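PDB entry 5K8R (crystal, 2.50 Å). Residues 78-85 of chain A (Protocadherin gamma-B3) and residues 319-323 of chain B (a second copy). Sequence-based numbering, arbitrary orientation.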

# COMPACT_ATOMS: atom_id res chain seq x y z
N MET A 78 18.82 -1.12 -68.22
CA MET A 78 19.98 -1.48 -69.02
C MET A 78 19.88 -0.75 -70.36
O MET A 78 18.92 -0.94 -71.10
CB MET A 78 20.06 -2.99 -69.24
CG MET A 78 21.31 -3.41 -70.01
SD MET A 78 21.15 -4.98 -70.88
CE MET A 78 20.05 -4.53 -72.22
N VAL A 79 20.87 0.09 -70.64
CA VAL A 79 20.88 0.86 -71.87
C VAL A 79 21.82 0.31 -72.95
O VAL A 79 22.96 -0.07 -72.67
CB VAL A 79 21.26 2.34 -71.61
CG1 VAL A 79 22.67 2.43 -71.05
CG2 VAL A 79 21.12 3.16 -72.88
N ALA A 80 21.31 0.28 -74.17
CA ALA A 80 22.06 -0.19 -75.33
C ALA A 80 22.19 0.96 -76.31
O ALA A 80 21.39 1.90 -76.31
CB ALA A 80 21.36 -1.38 -76.00
N GLU A 81 23.22 0.88 -77.16
CA GLU A 81 23.44 1.90 -78.17
C GLU A 81 23.54 1.23 -79.54
O GLU A 81 23.67 0.01 -79.66
CB GLU A 81 24.70 2.73 -77.88
CG GLU A 81 25.91 1.93 -77.43
CD GLU A 81 27.10 2.82 -77.12
OE1 GLU A 81 27.38 3.74 -77.91
OE2 GLU A 81 27.74 2.60 -76.07
N LYS A 82 23.46 2.07 -80.57
CA LYS A 82 23.41 1.62 -81.96
C LYS A 82 22.34 0.56 -82.21
O LYS A 82 22.67 -0.60 -82.49
CB LYS A 82 24.78 1.09 -82.40
CG LYS A 82 25.89 2.12 -82.35
CD LYS A 82 27.22 1.54 -82.79
CE LYS A 82 28.31 2.59 -82.79
NZ LYS A 82 28.49 3.19 -81.44
N PRO A 83 21.06 0.94 -82.11
CA PRO A 83 20.55 2.25 -81.70
C PRO A 83 20.38 2.36 -80.18
O PRO A 83 20.37 1.35 -79.49
CB PRO A 83 19.20 2.33 -82.40
CG PRO A 83 18.73 0.92 -82.43
CD PRO A 83 19.97 0.07 -82.59
N LEU A 84 20.26 3.59 -79.68
CA LEU A 84 20.07 3.80 -78.25
C LEU A 84 18.68 3.34 -77.82
O LEU A 84 17.68 3.67 -78.48
CB LEU A 84 20.27 5.27 -77.89
CG LEU A 84 21.70 5.75 -77.70
CD1 LEU A 84 21.74 7.26 -77.57
CD2 LEU A 84 22.31 5.10 -76.46
N ASN A 85 18.61 2.59 -76.73
CA ASN A 85 17.35 2.07 -76.23
C ASN A 85 17.49 1.72 -74.75
O ASN A 85 18.55 1.26 -74.31
CB ASN A 85 16.90 0.83 -77.02
CG ASN A 85 16.02 1.18 -78.20
OD1 ASN A 85 15.22 2.10 -78.14
ND2 ASN A 85 16.18 0.43 -79.29
N LEU B 319 20.94 10.46 -67.78
CA LEU B 319 21.17 10.60 -69.21
C LEU B 319 22.09 9.50 -69.73
O LEU B 319 22.96 9.01 -69.00
CB LEU B 319 21.76 11.97 -69.55
CG LEU B 319 20.89 13.17 -69.15
CD1 LEU B 319 21.58 14.48 -69.52
CD2 LEU B 319 19.53 13.08 -69.81
N ALA B 320 21.89 9.13 -70.99
CA ALA B 320 22.76 8.20 -71.68
C ALA B 320 22.94 8.66 -73.12
O ALA B 320 22.13 9.43 -73.64
CB ALA B 320 22.22 6.76 -71.64
N SER B 321 24.00 8.20 -73.76
CA SER B 321 24.30 8.57 -75.14
C SER B 321 25.40 7.67 -75.67
O SER B 321 26.01 6.90 -74.92
CB SER B 321 24.71 10.05 -75.24
OG SER B 321 25.83 10.32 -74.43
N GLU B 322 25.64 7.77 -76.97
CA GLU B 322 26.72 7.03 -77.63
C GLU B 322 28.02 7.82 -77.50
O GLU B 322 28.52 8.42 -78.45
CB GLU B 322 26.38 6.75 -79.09
CG GLU B 322 25.11 5.95 -79.30
CD GLU B 322 24.97 5.47 -80.73
OE1 GLU B 322 25.88 5.73 -81.54
OE2 GLU B 322 23.94 4.84 -81.05
N SER B 323 28.56 7.80 -76.28
CA SER B 323 29.78 8.54 -75.94
C SER B 323 29.62 10.03 -76.24
O SER B 323 30.60 10.72 -76.54
CB SER B 323 31.00 7.98 -76.68
OG SER B 323 31.14 6.59 -76.44
O HOH W 1 21.32 6.22 -80.98

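What holds the two chains together by polar contact? The carboxylate of B:Glu322 reaches the turn of chain A, and its OE2 accepts a hydrogen bond from the backbone amide A:Lys82 N at 2.9 Å, with an N-H...O angle of 145°. The same oxygen takes a second hydrogen bond from water 1, whose oxygen lies 3.0 Å from B:Glu322 OE2. That water in turn accepts from A:Leu84 N at 3.1 Å. One carboxylate oxygen therefore satisfies two amides of the turn, one directly and one through water; between them lies A:Pro83, whose nitrogen has no hydrogen to give.

How is the charge on this carboxylate balanced? The other oxygen, B:Glu322 OE1, forms a long salt bridge with A:Lys82 NZ at 3.6 Å. The same ammonium makes a long salt bridge within its own chain, A:Lys82 NZ to A:Glu81 OE1 at 3.7 Å. It thus sits near both acids, whose like-charged oxygens A:Glu81 OE1 and B:Glu322 OE1 are 4.4 Å apart. A:Glu81 OE2 is satisfied elsewhere in the structure.

Which backbone groups are satisfied within each chain? The turn is closed by a reciprocal pair, A:Ala80 N to A:Asn85 O and A:Asn85 N to A:Ala80 O, both 2.9 Å. In chain B, B:Ser323 N makes a weak bond to B:Ser321 O at 3.0 Å.

Where do the chains meet without polar bonds? A:Leu84 points toward chain B, its CG 3.8 Å from B:Glu322 CG and its CD1 3.8 Å from B:Ser321 CA, so it packs on the aliphatic part of the glutamate as well as on the backbone. Farther along, A:Val79 CG2 meets B:Ala320 CB at 4.0 Å, a small apolar contact between two side chains that point toward each other's stretch.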